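Local coordinates for long form salivary protein D7L (Phlebotomus duboscqi, PDB 6MT7) that binds and sequesters cysteinyl leukotrienes and a stable thromboxane A2 analogue, countering the host response and platelet aggregation while sand flies take blood, at residues 130-135 with 147-152; 165-170 with 178-183. All coordinates share one frame; numbering follows the deposited sequence.

Contact 1: residues 130-135 with 147-152; sequences NSNTKP and ENREKG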
loop_
_atom_site.group_PDB
_atom_site.type_symbol
_atom_site.label_atom_id
_atom_site.label_comp_id
_atom_site.label_asym_id
_atom_site.label_seq_id
_atom_site.Cartn_x
_atom_site.Cartn_y
_atom_site.Cartn_z
ATOM N N ASN A 130 -11.161 14.002 5.635
ATOM C CA ASN A 130 -11.432 12.611 6.005
ATOM C C ASN A 130 -10.840 12.365 7.390
ATOM O O ASN A 130 -9.888 11.595 7.545
ATOM C CB ASN A 130 -10.860 11.638 4.968
ATOM C CG ASN A 130 -11.643 11.642 3.683
ATOM O OD1 ASN A 130 -12.621 10.913 3.541
ATOM N ND2 ASN A 130 -11.233 12.487 2.741
ATOM N N SER A 131 -11.416 13.024 8.400
ATOM C CA SER A 131 -10.851 12.980 9.742
ATOM C C SER A 131 -10.960 11.613 10.403
ATOM O O SER A 131 -10.288 11.398 11.416
ATOM C CB SER A 131 -11.524 14.032 10.629
ATOM O OG SER A 131 -12.901 13.740 10.775
ATOM N N ASN A 132 -11.768 10.686 9.874
ATOM C CA ASN A 132 -11.825 9.339 10.447
ATOM C C ASN A 132 -10.716 8.413 9.927
ATOM O O ASN A 132 -10.746 7.211 10.215
ATOM C CB ASN A 132 -13.186 8.695 10.190
ATOM C CG ASN A 132 -14.337 9.513 10.752
ATOM O OD1 ASN A 132 -14.255 10.038 11.867
ATOM N ND2 ASN A 132 -15.419 9.618 9.986
ATOM N N THR A 133 -9.764 8.946 9.170
ATOM C CA THR A 133 -8.562 8.230 8.749
ATOM C C THR A 133 -7.366 8.796 9.500
ATOM O O THR A 133 -7.280 10.012 9.712
ATOM C CB THR A 133 -8.348 8.372 7.231
ATOM O OG1 THR A 133 -9.432 7.755 6.535
ATOM C CG2 THR A 133 -7.042 7.728 6.785
ATOM N N LYS A 134 -6.444 7.915 9.896
ATOM C CA LYS A 134 -5.252 8.298 10.640
ATOM C C LYS A 134 -4.540 9.475 9.966
ATOM O O LYS A 134 -4.116 9.355 8.804
ATOM C CB LYS A 134 -4.282 7.121 10.763
ATOM C CG LYS A 134 -3.032 7.462 11.558
ATOM C CD LYS A 134 -1.905 6.471 11.310
ATOM C CE LYS A 134 -1.137 6.822 10.043
ATOM N NZ LYS A 134 -0.332 8.077 10.237
ATOM N N PRO A 135 -4.391 10.605 10.647
ATOM C CA PRO A 135 -3.720 11.749 10.022
ATOM C C PRO A 135 -2.229 11.507 9.874
ATOM O O PRO A 135 -1.615 10.731 10.617
ATOM C CB PRO A 135 -4.000 12.906 10.991
ATOM C CG PRO A 135 -4.283 12.262 12.293
ATOM C CD PRO A 135 -4.884 10.910 12.005
ATOM N N GLU A 147 -11.351 6.732 20.399
ATOM C CA GLU A 147 -12.708 6.490 19.906
ATOM C C GLU A 147 -13.049 5.001 19.875
ATOM O O GLU A 147 -13.891 4.561 19.082
ATOM C CB GLU A 147 -12.924 7.129 18.528
ATOM C CG GLU A 147 -12.368 8.556 18.400
ATOM C CD GLU A 147 -13.215 9.605 19.120
ATOM O OE1 GLU A 147 -14.346 9.283 19.537
ATOM O OE2 GLU A 147 -12.749 10.764 19.258
ATOM N N ASN A 148 -12.412 4.228 20.755
ATOM C CA ASN A 148 -12.676 2.792 20.888
ATOM C C ASN A 148 -12.515 2.065 19.562
ATOM O O ASN A 148 -13.205 1.079 19.296
ATOM C CB ASN A 148 -14.068 2.537 21.465
ATOM C CG ASN A 148 -14.200 3.048 22.878
ATOM O OD1 ASN A 148 -13.514 2.572 23.778
ATOM N ND2 ASN A 148 -15.068 4.037 23.078
ATOM N N ARG A 149 -11.603 2.555 18.713
ATOM C CA ARG A 149 -11.494 1.991 17.369
ATOM C C ARG A 149 -11.013 0.546 17.391
ATOM O O ARG A 149 -11.381 -0.232 16.503
ATOM C CB ARG A 149 -10.566 2.849 16.505
ATOM C CG ARG A 149 -11.171 4.195 16.095
ATOM C CD ARG A 149 -10.159 5.111 15.416
ATOM N NE ARG A 149 -10.818 6.294 14.869
ATOM C CZ ARG A 149 -10.553 7.543 15.234
ATOM N NH1 ARG A 149 -9.613 7.796 16.135
ATOM N NH2 ARG A 149 -11.224 8.544 14.678
ATOM N N GLU A 150 -10.203 0.162 18.381
ATOM C CA GLU A 150 -9.644 -1.187 18.382
ATOM C C GLU A 150 -10.705 -2.255 18.599
ATOM O O GLU A 150 -10.475 -3.415 18.241
ATOM C CB GLU A 150 -8.551 -1.327 19.440
ATOM C CG GLU A 150 -7.295 -0.477 19.214
ATOM C CD GLU A 150 -6.376 -1.029 18.129
ATOM O OE1 GLU A 150 -6.876 -1.517 17.097
ATOM O OE2 GLU A 150 -5.148 -0.958 18.318
ATOM N N LYS A 151 -11.856 -1.892 19.172
ATOM C CA LYS A 151 -12.970 -2.822 19.316
ATOM C C LYS A 151 -13.555 -3.249 17.977
ATOM O O LYS A 151 -14.170 -4.319 17.897
ATOM C CB LYS A 151 -14.077 -2.191 20.165
ATOM C CG LYS A 151 -13.604 -1.528 21.445
ATOM C CD LYS A 151 -14.623 -1.733 22.566
ATOM C CE LYS A 151 -14.022 -1.450 23.933
ATOM N NZ LYS A 151 -13.020 -0.352 23.871
ATOM N N GLY A 152 -13.399 -2.437 16.934
ATOM C CA GLY A 152 -13.954 -2.777 15.637
ATOM C C GLY A 152 -15.462 -2.833 15.614
ATOM O O GLY A 152 -16.038 -3.551 14.789
#

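Contact 2: residues 165-170 with 178-183; sequences YRLVDE and RNLNIL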
loop_
_atom_site.group_PDB
_atom_site.type_symbol
_atom_site.label_atom_id
_atom_site.label_comp_id
_atom_site.label_asym_id
_atom_site.label_seq_id
_atom_site.Cartn_x
_atom_site.Cartn_y
_atom_site.Cartn_z
ATOM N N TYR A 165 -1.545 -1.288 10.007
ATOM C CA TYR A 165 -0.341 -2.063 9.712
ATOM C C TYR A 165 -0.453 -2.836 8.404
ATOM O O TYR A 165 0.533 -3.442 7.980
ATOM C CB TYR A 165 -0.049 -3.059 10.828
ATOM C CG TYR A 165 0.279 -2.450 12.166
ATOM C CD1 TYR A 165 0.997 -1.265 12.270
ATOM C CD2 TYR A 165 -0.116 -3.087 13.335
ATOM C CE1 TYR A 165 1.305 -0.720 13.529
ATOM C CE2 TYR A 165 0.177 -2.555 14.585
ATOM C CZ TYR A 165 0.882 -1.379 14.676
ATOM O OH TYR A 165 1.163 -0.873 15.933
ATOM N N ARG A 166 -1.627 -2.818 7.765
ATOM C CA ARG A 166 -1.892 -3.565 6.536
ATOM C C ARG A 166 -1.643 -5.058 6.729
ATOM O O ARG A 166 -1.105 -5.746 5.854
ATOM C CB ARG A 166 -1.105 -3.012 5.344
ATOM C CG ARG A 166 -1.877 -1.924 4.575
ATOM C CD ARG A 166 -1.972 -0.636 5.402
ATOM N NE ARG A 166 -2.680 0.437 4.698
ATOM C CZ ARG A 166 -2.786 1.686 5.154
ATOM N NH1 ARG A 166 -2.239 2.031 6.318
ATOM N NH2 ARG A 166 -3.426 2.605 4.443
ATOM N N LEU A 167 -2.063 -5.570 7.886
ATOM C CA LEU A 167 -2.219 -7.010 8.033
ATOM C C LEU A 167 -3.522 -7.481 7.398
ATOM O O LEU A 167 -3.587 -8.603 6.882
ATOM C CB LEU A 167 -2.180 -7.403 9.511
ATOM C CG LEU A 167 -0.951 -6.887 10.268
ATOM C CD1 LEU A 167 -1.000 -7.294 11.738
ATOM C CD2 LEU A 167 0.318 -7.381 9.607
ATOM N N VAL A 168 -4.557 -6.638 7.437
ATOM C CA VAL A 168 -5.859 -6.895 6.834
ATOM C C VAL A 168 -6.286 -5.638 6.087
ATOM O O VAL A 168 -5.807 -4.537 6.361
ATOM C CB VAL A 168 -6.950 -7.281 7.868
ATOM C CG1 VAL A 168 -6.600 -8.597 8.578
ATOM C CG2 VAL A 168 -7.197 -6.141 8.886
ATOM N N ASP A 169 -7.217 -5.811 5.145
ATOM C CA ASP A 169 -7.780 -4.680 4.414
ATOM C C ASP A 169 -9.085 -4.234 5.083
ATOM O O ASP A 169 -9.406 -4.643 6.202
ATOM C CB ASP A 169 -7.955 -5.033 2.930
ATOM C CG ASP A 169 -8.933 -6.183 2.688
ATOM O OD1 ASP A 169 -9.762 -6.506 3.569
ATOM O OD2 ASP A 169 -8.860 -6.782 1.594
ATOM N N GLU A 170 -9.858 -3.383 4.399
ATOM C CA GLU A 170 -11.101 -2.876 4.986
ATOM C C GLU A 170 -12.125 -3.981 5.219
ATOM O O GLU A 170 -12.995 -3.840 6.089
ATOM C CB GLU A 170 -11.717 -1.796 4.102
ATOM C CG GLU A 170 -10.810 -0.630 3.803
ATOM C CD GLU A 170 -9.836 -0.933 2.693
ATOM O OE1 GLU A 170 -10.152 -1.796 1.852
ATOM O OE2 GLU A 170 -8.751 -0.311 2.667
ATOM N N ARG A 178 1.904 -8.949 1.854
ATOM C CA ARG A 178 2.655 -8.117 2.794
ATOM C C ARG A 178 4.025 -8.721 3.095
ATOM O O ARG A 178 4.156 -9.923 3.343
ATOM C CB ARG A 178 1.843 -7.930 4.078
ATOM C CG ARG A 178 2.387 -6.892 5.053
ATOM C CD ARG A 178 2.163 -5.474 4.536
ATOM N NE ARG A 178 2.219 -4.507 5.625
ATOM C CZ ARG A 178 3.221 -3.650 5.803
ATOM N NH1 ARG A 178 4.233 -3.630 4.951
ATOM N NH2 ARG A 178 3.206 -2.799 6.826
ATOM N N ASN A 179 5.052 -7.874 3.036
ATOM C CA ASN A 179 6.441 -8.261 3.237
ATOM C C ASN A 179 6.885 -7.620 4.541
ATOM O O ASN A 179 7.035 -6.397 4.619
ATOM C CB ASN A 179 7.299 -7.804 2.054
ATOM C CG ASN A 179 8.773 -8.156 2.206
ATOM O OD1 ASN A 179 9.259 -8.434 3.302
ATOM N ND2 ASN A 179 9.499 -8.122 1.092
ATOM N N LEU A 180 7.081 -8.446 5.567
ATOM C CA LEU A 180 7.609 -7.981 6.839
ATOM C C LEU A 180 8.993 -8.563 7.120
ATOM O O LEU A 180 9.408 -8.623 8.280
ATOM C CB LEU A 180 6.636 -8.321 7.966
ATOM C CG LEU A 180 5.223 -7.717 7.870
ATOM C CD1 LEU A 180 4.404 -8.014 9.133
ATOM C CD2 LEU A 180 5.247 -6.210 7.582
ATOM N N ASN A 181 9.711 -8.966 6.066
ATOM C CA ASN A 181 10.979 -9.675 6.237
ATOM C C ASN A 181 11.978 -8.853 7.044
ATOM O O ASN A 181 12.666 -9.392 7.922
ATOM C CB ASN A 181 11.593 -10.022 4.881
ATOM C CG ASN A 181 10.730 -10.960 4.039
ATOM O OD1 ASN A 181 9.825 -11.636 4.533
ATOM N ND2 ASN A 181 11.026 -11.006 2.755
ATOM N N ILE A 182 12.096 -7.557 6.740
ATOM C CA ILE A 182 13.073 -6.724 7.443
ATOM C C ILE A 182 12.734 -6.578 8.923
ATOM O O ILE A 182 13.615 -6.249 9.728
ATOM C CB ILE A 182 13.199 -5.346 6.759
ATOM C CG1 ILE A 182 14.423 -4.590 7.283
ATOM C CG2 ILE A 182 11.939 -4.521 6.963
ATOM C CD1 ILE A 182 15.733 -5.300 7.037
ATOM N N LEU A 183 11.483 -6.826 9.304
ATOM C CA LEU A 183 11.055 -6.805 10.696
ATOM C C LEU A 183 11.218 -8.149 11.387
ATOM O O LEU A 183 10.794 -8.286 12.540
ATOM C CB LEU A 183 9.589 -6.375 10.795
ATOM C CG LEU A 183 9.216 -5.099 10.050
ATOM C CD1 LEU A 183 7.778 -4.723 10.349
ATOM C CD2 LEU A 183 10.173 -3.989 10.453
#

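Contact 1: residues 130-135 with 147-152
S131 and N132 meet R149 across a wide backbone gap: the nearest CA atoms of the two segments, those of N132 and E147, are 9.9 Å apart. Residues 130-133 form a type I beta turn, closed by the backbone bond from T133 N to N130 O (3.1 Å), whereas the other loop includes a short 3-10 turn through R149-K151. G152 N bonds back to R149 O.

R149 alone spans the gap. It starts out toward the turn and runs nearly straight through its aliphatic part (chi2 171°, chi3 172°), which carries the guanidinium across to the far loop. R149 NH2 arrives obliquely beside the turn, 4.3 Å from N132 CA and 4.4 Å from S131 O. The carboxamide of N132 stays about as distant, with OD1 4.4 Å from R149 NH2. At these separations the touch is loose van der Waals and polar proximity, and no hydrogen bond joins the segments. One face of the guanidinium is covered from within its own loop by E147, whose CG lies 3.5 Å above the plane of the R149 group and toward the rim. What anchors the charged group is F143 of helix 140-144: its carbonyl accepts from NH1 and its ring makes a cation-pi contact. The same side chain also touches C160 of helix 159-164, so both helices bear on it. K134, just after the turn, leads away from R149 and packs on I140 and F143 of helix 140-144.

This is plain surface packing between the loops that flank helix 140-144, away from the ligand pocket, with an arginine of the following loop, anchored to F143 of that helix, reaching over to a type I turn.

Contact 2: residues 165-170 with 178-183
R178 grips the backbone of Y165 through two hydrogen bonds that converge on a single carbonyl oxygen. R178 NH2 lies 3.0 Å and R178 NE 3.1 Å from Y165 O, with N-H...O angles of 150° and 146°. The oxygen sits at the guanidinium edge, almost in its plane; relative to the carbonyl, NH2 stands above the plane while NE is only slightly tilted from it. CG of R178 is anti to the backbone N (chi1 -170°), and a bend at chi2 turns the chain so that this side-on edge faces Y165. The double grip falls where helix 159-164 gives way to loop: R166, with positive phi, completes a Schellman motif.

Van der Waals contacts extend the grip. R178 CD lies against R166 O at 3.5 Å, and R178 NE approaches R166 CB to 3.7 Å. L180 CD2 sits 3.7 Å over the centre of the R178 guanidinium, covering one face with a methyl group. With its other methyl, L180 CD1 meets L167 CD2 at 4.2 Å, where the two leucine side chains cross at about a right angle.

Within 178-183, N179 OD1 accepts from N181 N (2.9 Å), an Asx turn leading into the 3-10 segment 181-183.

The pairing is buried between helices from distant parts of the chain. R178 packs on W13 and T17 of helix 8-21 and on L224 of helix 220-227, while R166 points elsewhere, forming a salt bridge with D9; Y165 and L167 rest on helix 203-216 through Y210 and M209.

In the fold
Contact 1 closes before contact 2 opens, with helix 159-164 between them along the chain. Their centres are about 19 Å apart and their nearest atoms about 6 Å, without touching. Contact 1 lies at the surface, where the loops flanking helix 140-144 approach each other; contact 2 is buried, its centre about 9 Å from that of the chain, and closes the long connection from helix 159-164 to helix 187-196. The hydroxyl of Y164 accepts from K134 N and its carbonyl from R166, linking segments 130-135 and 165-170. The C-terminal Y231 meets both K134 and R166. Neither contact forms the detergent-filled pocket; contact 2 instead joins this C-terminal part to helix 8-21, which contributes pocket residues.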